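PDB 2PCQ: putative dihydrodipicolinate synthase from Thermus thermophilus, which has no established function but belongs to the dihydrodipicolinate synthetase family, whose members are built on a TIM barrel. Local coordinates for residues A[91-96]-A[122-127]; A[149-154]-A[171-176]; A[238-243]-A[264-269]. One frame throughout, in Å; residues are numbered along the deposited sequence.

Contact 1 of 3, residues A[91-96]-A[122-127]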
ATOM      1  N   ALA A  91     -33.474   2.628  -6.417  1.00 17.56           N
ATOM      2  CA  ALA A  91     -32.484   1.559  -6.369  1.00 17.76           C
ATOM      3  C   ALA A  91     -31.550   1.747  -5.184  1.00 16.78           C
ATOM      4  O   ALA A  91     -31.538   2.803  -4.545  1.00 15.94           O
ATOM      5  CB  ALA A  91     -31.679   1.519  -7.666  1.00 11.71           C
ATOM      6  N   LEU A  92     -30.775   0.711  -4.893  1.00 19.54           N
ATOM      7  CA  LEU A  92     -29.812   0.748  -3.802  1.00 16.57           C
ATOM      8  C   LEU A  92     -28.432   1.012  -4.389  1.00 14.44           C
ATOM      9  O   LEU A  92     -28.207   0.820  -5.583  1.00 17.48           O
ATOM     10  CB  LEU A  92     -29.775  -0.598  -3.077  1.00 14.89           C
ATOM     11  CG  LEU A  92     -31.047  -1.139  -2.429  1.00 22.01           C
ATOM     12  CD1 LEU A  92     -30.835  -2.596  -2.062  1.00 24.52           C
ATOM     13  CD2 LEU A  92     -31.396  -0.314  -1.198  1.00 17.16           C
ATOM     14  N   LEU A  93     -27.524   1.470  -3.538  1.00 12.74           N
ATOM     15  CA  LEU A  93     -26.138   1.700  -3.918  1.00 14.69           C
ATOM     16  C   LEU A  93     -25.435   0.930  -2.810  1.00 13.99           C
ATOM     17  O   LEU A  93     -25.226   1.449  -1.717  1.00 16.95           O
ATOM     18  CB  LEU A  93     -25.792   3.192  -3.863  1.00 16.77           C
ATOM     19  CG  LEU A  93     -25.328   3.776  -5.205  1.00 21.80           C
ATOM     20  CD1 LEU A  93     -25.062   5.269  -5.072  1.00 21.28           C
ATOM     21  CD2 LEU A  93     -24.076   3.057  -5.660  1.00 20.70           C
ATOM     22  N   ALA A  94     -25.104  -0.325  -3.090  1.00 13.33           N
ATOM     23  CA  ALA A  94     -24.493  -1.190  -2.089  1.00 13.79           C
ATOM     24  C   ALA A  94     -22.992  -1.422  -2.204  1.00 12.68           C
ATOM     25  O   ALA A  94     -22.473  -1.707  -3.278  1.00 14.48           O
ATOM     26  CB  ALA A  94     -25.215  -2.537  -2.078  1.00 14.66           C
ATOM     27  N   THR A  95     -22.315  -1.315  -1.065  1.00 11.81           N
ATOM     28  CA  THR A  95     -20.876  -1.528  -0.971  1.00 11.43           C
ATOM     29  C   THR A  95     -20.635  -2.984  -0.570  1.00 15.07           C
ATOM     30  O   THR A  95     -21.526  -3.646  -0.039  1.00 16.80           O
ATOM     31  CB  THR A  95     -20.259  -0.639   0.125  1.00 14.96           C
ATOM     32  OG1 THR A  95     -20.969  -0.852   1.351  1.00 14.81           O
ATOM     33  CG2 THR A  95     -20.341   0.836  -0.253  1.00 14.60           C
ATOM     34  N   PRO A  96     -19.422  -3.504  -0.816  1.00 15.94           N
ATOM     35  CA  PRO A  96     -19.121  -4.893  -0.449  1.00 14.47           C
ATOM     36  C   PRO A  96     -18.889  -5.010   1.058  1.00 18.77           C
ATOM     37  O   PRO A  96     -18.589  -4.017   1.722  1.00 13.86           O
ATOM     38  CB  PRO A  96     -17.823  -5.184  -1.211  1.00 12.95           C
ATOM     39  CG  PRO A  96     -17.792  -4.151  -2.306  1.00 21.96           C
ATOM     40  CD  PRO A  96     -18.337  -2.929  -1.624  1.00 15.53           C
ATOM     41  N   PHE A 122     -27.090  -0.460  -7.660  1.00 17.01           N
ATOM     42  CA  PHE A 122     -25.871  -0.021  -8.324  1.00 17.98           C
ATOM     43  C   PHE A 122     -24.761  -0.536  -7.416  1.00 17.35           C
ATOM     44  O   PHE A 122     -24.914  -0.543  -6.195  1.00 14.81           O
ATOM     45  CB  PHE A 122     -25.796   1.507  -8.368  1.00 17.97           C
ATOM     46  CG  PHE A 122     -26.631   2.131  -9.450  1.00 18.60           C
ATOM     47  CD1 PHE A 122     -26.090   2.368 -10.708  1.00 18.10           C
ATOM     48  CD2 PHE A 122     -27.953   2.495  -9.207  1.00 18.10           C
ATOM     49  CE1 PHE A 122     -26.847   2.964 -11.712  1.00 19.35           C
ATOM     50  CE2 PHE A 122     -28.721   3.089 -10.201  1.00 21.13           C
ATOM     51  CZ  PHE A 122     -28.166   3.326 -11.458  1.00 19.73           C
ATOM     52  N   LEU A 123     -23.661  -0.985  -8.005  1.00 16.27           N
ATOM     53  CA  LEU A 123     -22.534  -1.442  -7.210  1.00 15.93           C
ATOM     54  C   LEU A 123     -21.912  -0.147  -6.685  1.00 16.35           C
ATOM     55  O   LEU A 123     -21.933   0.876  -7.374  1.00 14.88           O
ATOM     56  CB  LEU A 123     -21.538  -2.213  -8.084  1.00 14.07           C
ATOM     57  CG  LEU A 123     -22.120  -3.421  -8.831  1.00 17.92           C
ATOM     58  CD1 LEU A 123     -21.008  -4.152  -9.568  1.00 12.86           C
ATOM     59  CD2 LEU A 123     -22.809  -4.360  -7.843  1.00 11.64           C
ATOM     60  N   TYR A 124     -21.381  -0.182  -5.467  1.00 14.15           N
ATOM     61  CA  TYR A 124     -20.792   1.010  -4.868  1.00 13.29           C
ATOM     62  C   TYR A 124     -19.321   0.787  -4.553  1.00 12.91           C
ATOM     63  O   TYR A 124     -18.979   0.101  -3.592  1.00 14.46           O
ATOM     64  CB  TYR A 124     -21.551   1.371  -3.585  1.00 12.81           C
ATOM     65  CG  TYR A 124     -21.444   2.825  -3.159  1.00 15.14           C
ATOM     66  CD1 TYR A 124     -22.318   3.349  -2.210  1.00 15.93           C
ATOM     67  CD2 TYR A 124     -20.502   3.686  -3.731  1.00 14.97           C
ATOM     68  CE1 TYR A 124     -22.273   4.691  -1.844  1.00 16.88           C
ATOM     69  CE2 TYR A 124     -20.446   5.035  -3.370  1.00 16.55           C
ATOM     70  CZ  TYR A 124     -21.340   5.530  -2.428  1.00 19.91           C
ATOM     71  OH  TYR A 124     -21.332   6.866  -2.088  1.00 18.28           O
ATOM     72  N   HIS A 125     -18.454   1.367  -5.375  1.00 13.46           N
ATOM     73  CA  HIS A 125     -17.015   1.240  -5.183  1.00 11.23           C
ATOM     74  C   HIS A 125     -16.448   2.561  -4.663  1.00 12.45           C
ATOM     75  O   HIS A 125     -16.251   3.507  -5.426  1.00 11.95           O
ATOM     76  CB  HIS A 125     -16.340   0.869  -6.506  1.00 12.29           C
ATOM     77  CG  HIS A 125     -14.861   0.655  -6.394  1.00 14.69           C
ATOM     78  ND1 HIS A 125     -14.299  -0.221  -5.488  1.00 13.27           N
ATOM     79  CD2 HIS A 125     -13.827   1.190  -7.087  1.00 11.14           C
ATOM     80  CE1 HIS A 125     -12.985  -0.217  -5.628  1.00 12.38           C
ATOM     81  NE2 HIS A 125     -12.673   0.630  -6.592  1.00 16.51           N
ATOM     82  N   VAL A 126     -16.195   2.620  -3.360  1.00 11.49           N
ATOM     83  CA  VAL A 126     -15.650   3.822  -2.738  1.00 11.86           C
ATOM     84  C   VAL A 126     -14.578   3.372  -1.735  1.00 14.10           C
ATOM     85  O   VAL A 126     -14.714   3.551  -0.526  1.00 15.11           O
ATOM     86  CB  VAL A 126     -16.807   4.657  -2.067  1.00 11.51           C
ATOM     87  CG1 VAL A 126     -17.593   3.793  -1.086  1.00 13.20           C
ATOM     88  CG2 VAL A 126     -16.249   5.904  -1.387  1.00  9.58           C
ATOM     89  N   PRO A 127     -13.476   2.787  -2.251  1.00 13.47           N
ATOM     90  CA  PRO A 127     -12.339   2.272  -1.477  1.00 15.86           C
ATOM     91  C   PRO A 127     -11.683   3.223  -0.482  1.00 16.95           C
ATOM     92  O   PRO A 127     -11.124   2.781   0.518  1.00 13.96           O
ATOM     93  CB  PRO A 127     -11.367   1.794  -2.560  1.00 12.92           C
ATOM     94  CG  PRO A 127     -11.651   2.723  -3.698  1.00 12.39           C
ATOM     95  CD  PRO A 127     -13.165   2.771  -3.693  1.00 10.69           C
TER
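Leu93 and Phe122 pair across parallel strands 91-94 and 121-125, which helix 107-118 links into one beta-alpha-beta unit of the eight-stranded TIM barrel. The strand directions diverge by 26°. Three backbone bonds tie them: Phe122 N to Leu92 O at 2.7 Å, Ala94 N to Phe122 O at 3.1 Å, and Tyr124 N to Ala94 O at 2.9 Å. The third is bent, 133° at the hydrogen. Packing is closest on the face that carries Leu93 and Phe122. There the CD2 methyl of Leu93 rests 3.6 Å from Phe122 CB and also covers one face of the Tyr124 ring, 4.1 Å from its centroid, as a CH-pi contact. Tyr124 CG is anti to its backbone N (chi1 -157°), which sets CG 3.6 Å from Leu93 CD2. Thr95 lies beside Tyr124, pointing the same way, with its CG2 3.6 Å from Tyr124 CB. The phenol oxygen of this buried tyrosine finds its partners outside the pair, in Lys152 NZ and Ser40 N. The other face of the sheet is looser between the segments: the side chains of Ala94 and Leu123 scarcely touch the other segment and turn instead to helix 107-118, Ala94 against Leu115 and Leu123 against Tyr112. Past Tyr124 the chains part. His125 points away, and the chain runs on to partly exposed Pro127. Val126, at the N-cap of the next helix, also packs on Tyr99 of the second subunit; across the contact its CG1 methyl still meets Thr95 CG2 at 4.1 Å.

Contact 2 of 3, residues A[149-154]-A[171-176]; sequences LGIKDS and FRVYTG
Phe171 lays one ring face over Gly150 CA, 3.7 Å from the ring centroid, a CH-pi contact. The Phe171 and Ile151 side chains cross obliquely, Phe171 CE1 lying 3.4 Å from Ile151 CG2. Ala143, a residue of the potassium site, packs on the same phenylalanine side chain. At Arg172 the backbone N bonds to Leu149 O and the carbonyl accepts Ile151 N. The CB, CG and CD carbons of Arg172 pass Leu149 O before the chain bends at chi3 toward a salt bridge with Glu190. Val173 turns to the opposite face, against Ile161 and Tyr164 of helix 158-167. Tyr174 N bonds to Ile151 O and its carbonyl takes Asp153 N at 2.8 Å, while its hydroxyl reaches Glu190 and Met1. Beside Thr175, a water donates to Asp153 O and touches Thr175 OG1 weakly. Gly176 N also bonds to Asp153 O, at 2.9 Å; a second water joins Gly176 O to Ser154 O. The Lys152 side chain, extended toward Tyr124 OH, passes Gly176 CA with its CE at 3.9 Å. Five backbone bonds between parallel strands, with helix 158-167 as crossover, make this a beta-alpha-beta unit of a TIM barrel.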
ATOM      1  N   LEU A 149     -28.150  -2.441 -12.077  1.00 19.19           N
ATOM      2  CA  LEU A 149     -28.218  -1.342 -13.040  1.00 21.02           C
ATOM      3  C   LEU A 149     -26.903  -0.743 -13.512  1.00 20.98           C
ATOM      4  O   LEU A 149     -26.785  -0.306 -14.659  1.00 22.34           O
ATOM      5  CB  LEU A 149     -29.099  -0.228 -12.478  1.00 18.12           C
ATOM      6  CG  LEU A 149     -30.457  -0.693 -11.950  1.00 18.92           C
ATOM      7  CD1 LEU A 149     -31.295   0.527 -11.596  1.00 17.95           C
ATOM      8  CD2 LEU A 149     -31.169  -1.545 -12.998  1.00 18.86           C
ATOM      9  N   GLY A 150     -25.918  -0.710 -12.628  1.00 20.56           N
ATOM     10  CA  GLY A 150     -24.640  -0.139 -12.997  1.00 17.43           C
ATOM     11  C   GLY A 150     -23.746  -0.007 -11.789  1.00 18.07           C
ATOM     12  O   GLY A 150     -23.811  -0.823 -10.869  1.00 14.17           O
ATOM     13  N   ILE A 151     -22.924   1.033 -11.770  1.00 16.97           N
ATOM     14  CA  ILE A 151     -22.012   1.219 -10.661  1.00 15.21           C
ATOM     15  C   ILE A 151     -21.654   2.674 -10.401  1.00 15.64           C
ATOM     16  O   ILE A 151     -21.564   3.478 -11.327  1.00 16.78           O
ATOM     17  CB  ILE A 151     -20.700   0.447 -10.921  1.00 12.38           C
ATOM     18  CG1 ILE A 151     -19.769   0.535  -9.710  1.00 16.81           C
ATOM     19  CG2 ILE A 151     -19.996   1.029 -12.145  1.00 14.27           C
ATOM     20  CD1 ILE A 151     -18.545  -0.371  -9.821  1.00  9.88           C
ATOM     21  N   LYS A 152     -21.495   3.015  -9.128  1.00 14.32           N
ATOM     22  CA  LYS A 152     -21.041   4.346  -8.765  1.00 12.83           C
ATOM     23  C   LYS A 152     -19.600   4.058  -8.358  1.00 15.02           C
ATOM     24  O   LYS A 152     -19.351   3.300  -7.415  1.00 12.74           O
ATOM     25  CB  LYS A 152     -21.788   4.926  -7.565  1.00 10.84           C
ATOM     26  CG  LYS A 152     -21.205   6.277  -7.138  1.00 15.64           C
ATOM     27  CD  LYS A 152     -21.823   6.841  -5.863  1.00 15.22           C
ATOM     28  CE  LYS A 152     -21.051   8.085  -5.419  1.00 14.22           C
ATOM     29  NZ  LYS A 152     -21.458   8.578  -4.073  1.00 21.20           N
ATOM     30  N   ASP A 153     -18.658   4.645  -9.086  1.00 13.81           N
ATOM     31  CA  ASP A 153     -17.245   4.442  -8.813  1.00 15.26           C
ATOM     32  C   ASP A 153     -16.638   5.755  -8.321  1.00 14.45           C
ATOM     33  O   ASP A 153     -16.496   6.710  -9.087  1.00 13.78           O
ATOM     34  CB  ASP A 153     -16.541   3.978 -10.090  1.00 13.69           C
ATOM     35  CG  ASP A 153     -15.158   3.420  -9.827  1.00 16.85           C
ATOM     36  OD1 ASP A 153     -14.401   4.043  -9.057  1.00 14.08           O
ATOM     37  OD2 ASP A 153     -14.821   2.364 -10.405  1.00 17.52           O
ATOM     38  N   SER A 154     -16.274   5.793  -7.042  1.00 13.51           N
ATOM     39  CA  SER A 154     -15.693   6.994  -6.446  1.00 14.36           C
ATOM     40  C   SER A 154     -14.175   6.938  -6.333  1.00 13.91           C
ATOM     41  O   SER A 154     -13.558   7.881  -5.838  1.00 11.61           O
ATOM     42  CB  SER A 154     -16.272   7.214  -5.043  1.00 13.78           C
ATOM     43  OG  SER A 154     -17.687   7.239  -5.065  1.00 14.58           O
ATOM     44  N   PHE A 171     -24.903  -1.185 -18.759  1.00 33.21           N
ATOM     45  CA  PHE A 171     -24.277  -0.937 -17.466  1.00 25.50           C
ATOM     46  C   PHE A 171     -24.010   0.556 -17.306  1.00 20.88           C
ATOM     47  O   PHE A 171     -23.096   1.114 -17.913  1.00 18.39           O
ATOM     48  CB  PHE A 171     -22.976  -1.731 -17.361  1.00 21.80           C
ATOM     49  CG  PHE A 171     -22.518  -1.952 -15.955  1.00 22.40           C
ATOM     50  CD1 PHE A 171     -21.361  -1.345 -15.483  1.00 21.69           C
ATOM     51  CD2 PHE A 171     -23.240  -2.781 -15.101  1.00 27.07           C
ATOM     52  CE1 PHE A 171     -20.926  -1.562 -14.179  1.00 23.24           C
ATOM     53  CE2 PHE A 171     -22.815  -3.005 -13.795  1.00 25.33           C
ATOM     54  CZ  PHE A 171     -21.654  -2.394 -13.333  1.00 25.52           C
ATOM     55  N   ARG A 172     -24.823   1.187 -16.472  1.00 19.94           N
ATOM     56  CA  ARG A 172     -24.752   2.619 -16.240  1.00 17.63           C
ATOM     57  C   ARG A 172     -23.676   3.010 -15.243  1.00 18.04           C
ATOM     58  O   ARG A 172     -23.714   2.631 -14.075  1.00 16.16           O
ATOM     59  CB  ARG A 172     -26.126   3.106 -15.790  1.00 17.68           C
ATOM     60  CG  ARG A 172     -27.214   2.770 -16.815  1.00 23.64           C
ATOM     61  CD  ARG A 172     -28.598   2.951 -16.238  1.00 23.76           C
ATOM     62  NE  ARG A 172     -28.803   4.315 -15.773  1.00 21.81           N
ATOM     63  CZ  ARG A 172     -29.833   4.695 -15.026  1.00 28.98           C
ATOM     64  NH1 ARG A 172     -30.746   3.804 -14.661  1.00 25.61           N
ATOM     65  NH2 ARG A 172     -29.954   5.963 -14.653  1.00 22.09           N
ATOM     66  N   VAL A 173     -22.720   3.791 -15.724  1.00 15.30           N
ATOM     67  CA  VAL A 173     -21.599   4.218 -14.906  1.00 14.16           C
ATOM     68  C   VAL A 173     -21.714   5.632 -14.369  1.00 15.72           C
ATOM     69  O   VAL A 173     -21.887   6.586 -15.127  1.00 14.80           O
ATOM     70  CB  VAL A 173     -20.278   4.117 -15.695  1.00 13.95           C
ATOM     71  CG1 VAL A 173     -19.118   4.595 -14.836  1.00 12.87           C
ATOM     72  CG2 VAL A 173     -20.059   2.674 -16.159  1.00 12.80           C
ATOM     73  N   TYR A 174     -21.605   5.750 -13.050  1.00 14.52           N
ATOM     74  CA  TYR A 174     -21.645   7.039 -12.375  1.00 14.50           C
ATOM     75  C   TYR A 174     -20.338   7.222 -11.627  1.00 15.47           C
ATOM     76  O   TYR A 174     -19.882   6.315 -10.933  1.00 13.47           O
ATOM     77  CB  TYR A 174     -22.821   7.096 -11.399  1.00 14.85           C
ATOM     78  CG  TYR A 174     -24.072   7.637 -12.042  1.00 18.49           C
ATOM     79  CD1 TYR A 174     -24.295   9.010 -12.113  1.00 16.07           C
ATOM     80  CD2 TYR A 174     -24.982   6.787 -12.669  1.00 19.73           C
ATOM     81  CE1 TYR A 174     -25.381   9.528 -12.799  1.00 20.26           C
ATOM     82  CE2 TYR A 174     -26.079   7.298 -13.363  1.00 23.02           C
ATOM     83  CZ  TYR A 174     -26.267   8.672 -13.426  1.00 23.38           C
ATOM     84  OH  TYR A 174     -27.319   9.205 -14.138  1.00 28.59           O
ATOM     85  N   THR A 175     -19.708   8.377 -11.785  1.00 10.01           N
ATOM     86  CA  THR A 175     -18.469   8.609 -11.067  1.00 13.19           C
ATOM     87  C   THR A 175     -18.789   9.422  -9.825  1.00 14.94           C
ATOM     88  O   THR A 175     -19.687  10.269  -9.841  1.00 17.17           O
ATOM     89  CB  THR A 175     -17.437   9.375 -11.921  1.00 14.54           C
ATOM     90  OG1 THR A 175     -16.249   9.577 -11.148  1.00 15.71           O
ATOM     91  CG2 THR A 175     -17.986  10.729 -12.350  1.00 13.66           C
ATOM     92  N   GLY A 176     -18.072   9.145  -8.741  1.00 12.98           N
ATOM     93  CA  GLY A 176     -18.287   9.883  -7.511  1.00 13.37           C
ATOM     94  C   GLY A 176     -17.083  10.757  -7.227  1.00 13.88           C
ATOM     95  O   GLY A 176     -16.963  11.325  -6.141  1.00 15.20           O
TER
HETATM   96  O   HOH W   1     -13.981   7.329 -10.132  1.00 17.13           O
HETATM   97  O   HOH W   2     -14.478  10.210  -4.851  1.00 43.66           O

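Contact 3 of 3, residues A[238-243]-A[264-269]; sequences VPLLKQ and PLWERF
Gln243 OE1 accepts a hydrogen bond from the backbone N of Ser263 and also lies 3.4 Å from Trp266 CB. With the oxygen so held, the amide spreads over one face of the indole, the two planes 17° apart, a stacked pair. Gln243 CD sits 3.3 Å above the ring plane, toward the rim, and NE2 lies over the same face, 3.5 Å from Trp266 CG. Further back along the extended chain, Gln243 CG approaches the six-membered ring at 3.8 Å from its centroid, a CH-pi contact. One helical turn earlier, Leu240 meets two aromatic residues with its two methyls. Its CD1 meets the indole edge in plane, 3.8 Å from Trp266 CE3, and its CD2 covers a face of Phe269, 4.1 Å from that centroid. Leu240 CG is anti to the backbone N (chi1 -178°), 4.2 Å from Phe269 CG. Leu229 and Leu232 of helix 216-247 pack on Phe269 too, and His247 meets Trp266 edge-to-face. No hydrogen bond joins the two segments directly. Between them the contact is apolar and stacking, with the bond from Ser263 N, just before segment 264-269, as a polar tie that settles which end of the amide is oxygen.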
ATOM      1  N   VAL A 238     -16.428  14.732   5.091  1.00 16.03           N
ATOM      2  CA  VAL A 238     -17.704  15.118   5.684  1.00 14.72           C
ATOM      3  C   VAL A 238     -17.678  16.391   6.532  1.00 17.47           C
ATOM      4  O   VAL A 238     -18.583  17.218   6.428  1.00 17.17           O
ATOM      5  CB  VAL A 238     -18.299  13.955   6.518  1.00 21.01           C
ATOM      6  CG1 VAL A 238     -19.567  14.413   7.236  1.00 23.65           C
ATOM      7  CG2 VAL A 238     -18.633  12.790   5.598  1.00 19.20           C
ATOM      8  N   PRO A 239     -16.654  16.566   7.387  1.00 16.69           N
ATOM      9  CA  PRO A 239     -16.629  17.789   8.196  1.00 16.13           C
ATOM     10  C   PRO A 239     -16.619  19.057   7.338  1.00 17.91           C
ATOM     11  O   PRO A 239     -17.298  20.031   7.656  1.00 17.90           O
ATOM     12  CB  PRO A 239     -15.348  17.638   9.017  1.00 14.53           C
ATOM     13  CG  PRO A 239     -15.240  16.150   9.189  1.00 18.62           C
ATOM     14  CD  PRO A 239     -15.582  15.642   7.800  1.00 13.78           C
ATOM     15  N   LEU A 240     -15.849  19.047   6.253  1.00 14.62           N
ATOM     16  CA  LEU A 240     -15.782  20.217   5.381  1.00 17.05           C
ATOM     17  C   LEU A 240     -17.095  20.421   4.638  1.00 15.72           C
ATOM     18  O   LEU A 240     -17.557  21.550   4.486  1.00 17.73           O
ATOM     19  CB  LEU A 240     -14.629  20.088   4.375  1.00 12.90           C
ATOM     20  CG  LEU A 240     -14.425  21.292   3.442  1.00 18.15           C
ATOM     21  CD1 LEU A 240     -14.256  22.559   4.272  1.00 18.43           C
ATOM     22  CD2 LEU A 240     -13.206  21.068   2.547  1.00 13.00           C
ATOM     23  N   LEU A 241     -17.698  19.327   4.183  1.00 14.47           N
ATOM     24  CA  LEU A 241     -18.968  19.398   3.465  1.00 15.82           C
ATOM     25  C   LEU A 241     -20.060  20.019   4.330  1.00 16.31           C
ATOM     26  O   LEU A 241     -20.771  20.923   3.894  1.00 13.09           O
ATOM     27  CB  LEU A 241     -19.409  17.997   3.023  1.00 15.30           C
ATOM     28  CG  LEU A 241     -20.800  17.907   2.384  1.00 19.47           C
ATOM     29  CD1 LEU A 241     -20.849  18.804   1.153  1.00 15.55           C
ATOM     30  CD2 LEU A 241     -21.114  16.459   2.020  1.00 13.89           C
ATOM     31  N   LYS A 242     -20.195  19.531   5.558  1.00 14.62           N
ATOM     32  CA  LYS A 242     -21.215  20.051   6.455  1.00 17.57           C
ATOM     33  C   LYS A 242     -20.955  21.498   6.857  1.00 18.59           C
ATOM     34  O   LYS A 242     -21.884  22.302   6.923  1.00 19.18           O
ATOM     35  CB  LYS A 242     -21.335  19.162   7.696  1.00 17.54           C
ATOM     36  CG  LYS A 242     -22.072  17.854   7.425  1.00 15.56           C
ATOM     37  CD  LYS A 242     -22.370  17.096   8.712  1.00 16.96           C
ATOM     38  CE  LYS A 242     -23.363  15.977   8.460  1.00 16.78           C
ATOM     39  NZ  LYS A 242     -23.724  15.258   9.712  1.00 19.63           N
ATOM     40  N   GLN A 243     -19.697  21.834   7.119  1.00 16.88           N
ATOM     41  CA  GLN A 243     -19.368  23.199   7.501  1.00 18.79           C
ATOM     42  C   GLN A 243     -19.695  24.160   6.358  1.00 18.49           C
ATOM     43  O   GLN A 243     -20.152  25.280   6.589  1.00 19.19           O
ATOM     44  CB  GLN A 243     -17.890  23.310   7.883  1.00 19.05           C
ATOM     45  CG  GLN A 243     -17.454  24.735   8.219  1.00 19.96           C
ATOM     46  CD  GLN A 243     -16.089  24.791   8.874  1.00 22.79           C
ATOM     47  OE1 GLN A 243     -15.216  23.970   8.587  1.00 16.56           O
ATOM     48  NE2 GLN A 243     -15.892  25.771   9.749  1.00 20.42           N
ATOM     49  N   PRO A 264     -10.205  21.495   9.302  1.00 20.28           N
ATOM     50  CA  PRO A 264      -8.917  22.198   9.327  1.00 22.08           C
ATOM     51  C   PRO A 264      -8.654  22.892   7.984  1.00 23.04           C
ATOM     52  O   PRO A 264      -7.751  23.719   7.863  1.00 24.70           O
ATOM     53  CB  PRO A 264      -7.908  21.072   9.579  1.00 23.74           C
ATOM     54  CG  PRO A 264      -8.710  20.042  10.311  1.00 24.93           C
ATOM     55  CD  PRO A 264     -10.018  20.056   9.565  1.00 21.92           C
ATOM     56  N   LEU A 265      -9.442  22.542   6.974  1.00 22.13           N
ATOM     57  CA  LEU A 265      -9.277  23.129   5.647  1.00 20.98           C
ATOM     58  C   LEU A 265     -10.221  24.293   5.379  1.00 17.67           C
ATOM     59  O   LEU A 265     -10.228  24.843   4.281  1.00 19.11           O
ATOM     60  CB  LEU A 265      -9.488  22.061   4.572  1.00 23.40           C
ATOM     61  CG  LEU A 265      -8.413  20.974   4.483  1.00 29.94           C
ATOM     62  CD1 LEU A 265      -8.852  19.895   3.516  1.00 28.75           C
ATOM     63  CD2 LEU A 265      -7.101  21.596   4.027  1.00 32.30           C
ATOM     64  N   TRP A 266     -11.007  24.679   6.378  1.00 17.55           N
ATOM     65  CA  TRP A 266     -11.965  25.762   6.180  1.00 20.40           C
ATOM     66  C   TRP A 266     -11.354  27.054   5.656  1.00 21.27           C
ATOM     67  O   TRP A 266     -11.885  27.660   4.727  1.00 19.45           O
ATOM     68  CB  TRP A 266     -12.731  26.061   7.469  1.00 20.61           C
ATOM     69  CG  TRP A 266     -13.815  27.075   7.252  1.00 23.22           C
ATOM     70  CD1 TRP A 266     -13.920  28.307   7.836  1.00 25.36           C
ATOM     71  CD2 TRP A 266     -14.933  26.956   6.362  1.00 20.62           C
ATOM     72  NE1 TRP A 266     -15.034  28.962   7.364  1.00 24.79           N
ATOM     73  CE2 TRP A 266     -15.673  28.155   6.462  1.00 24.21           C
ATOM     74  CE3 TRP A 266     -15.381  25.950   5.495  1.00 16.34           C
ATOM     75  CZ2 TRP A 266     -16.842  28.378   5.720  1.00 21.20           C
ATOM     76  CZ3 TRP A 266     -16.542  26.171   4.758  1.00 18.74           C
ATOM     77  CH2 TRP A 266     -17.260  27.376   4.877  1.00 23.68           C
ATOM     78  N   GLU A 267     -10.242  27.474   6.248  1.00 22.01           N
ATOM     79  CA  GLU A 267      -9.585  28.706   5.831  1.00 27.21           C
ATOM     80  C   GLU A 267      -9.219  28.701   4.349  1.00 25.75           C
ATOM     81  O   GLU A 267      -9.304  29.731   3.679  1.00 23.74           O
ATOM     82  CB  GLU A 267      -8.337  28.947   6.684  1.00 33.07           C
ATOM     83  CG  GLU A 267      -7.563  30.194   6.316  1.00 46.06           C
ATOM     84  CD  GLU A 267      -6.545  30.578   7.375  1.00 56.21           C
ATOM     85  OE1 GLU A 267      -5.742  29.708   7.775  1.00 58.63           O
ATOM     86  OE2 GLU A 267      -6.548  31.750   7.807  1.00 61.91           O
ATOM     87  N   ARG A 268      -8.810  27.547   3.834  1.00 23.23           N
ATOM     88  CA  ARG A 268      -8.451  27.436   2.425  1.00 23.08           C
ATOM     89  C   ARG A 268      -9.697  27.299   1.554  1.00 21.32           C
ATOM     90  O   ARG A 268      -9.738  27.791   0.431  1.00 21.15           O
ATOM     91  CB  ARG A 268      -7.553  26.217   2.196  1.00 25.48           C
ATOM     92  CG  ARG A 268      -6.157  26.338   2.779  1.00 35.75           C
ATOM     93  CD  ARG A 268      -5.421  25.006   2.693  1.00 38.05           C
ATOM     94  NE  ARG A 268      -5.306  24.526   1.320  1.00 41.24           N
ATOM     95  CZ  ARG A 268      -4.838  23.326   0.987  1.00 45.19           C
ATOM     96  NH1 ARG A 268      -4.444  22.483   1.932  1.00 45.71           N
ATOM     97  NH2 ARG A 268      -4.760  22.970  -0.289  1.00 45.92           N
ATOM     98  N   PHE A 269     -10.715  26.631   2.083  1.00 17.95           N
ATOM     99  CA  PHE A 269     -11.945  26.406   1.334  1.00 18.46           C
ATOM    100  C   PHE A 269     -12.844  27.634   1.214  1.00 18.51           C
ATOM    101  O   PHE A 269     -13.431  27.869   0.160  1.00 19.81           O
ATOM    102  CB  PHE A 269     -12.742  25.273   1.979  1.00 13.75           C
ATOM    103  CG  PHE A 269     -13.802  24.694   1.090  1.00 15.83           C
ATOM    104  CD1 PHE A 269     -13.453  23.912  -0.008  1.00 15.59           C
ATOM    105  CD2 PHE A 269     -15.147  24.911   1.358  1.00 15.14           C
ATOM    106  CE1 PHE A 269     -14.432  23.352  -0.824  1.00 14.06           C
ATOM    107  CE2 PHE A 269     -16.133  24.357   0.550  1.00 16.92           C
ATOM    108  CZ  PHE A 269     -15.775  23.572  -0.544  1.00 15.17           C
TER

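From the N terminus, contact 1 comes first, closing through helix 107-118 the 25 residues between segments 91-96 and 122-127. Contact 2 follows, closing the 16 between 149-154 and 171-176 through helix 158-167, and contact 3 closes the 20 between 238-243 and 264-269. The loops are in series; none crosses or encloses another. Strands 121-125 and 148-153 adjoin in the barrel sheet, so contacts 1 and 2, centres 9 Å apart, extend one another; His125 O and Ser154 N, 2.8 Å apart, probably share a hydrogen bond. Contact 3 stands about 25 Å from contact 1 between centres, across the chain's centre, tying the last helix, 266-278, to the long helix 216-247.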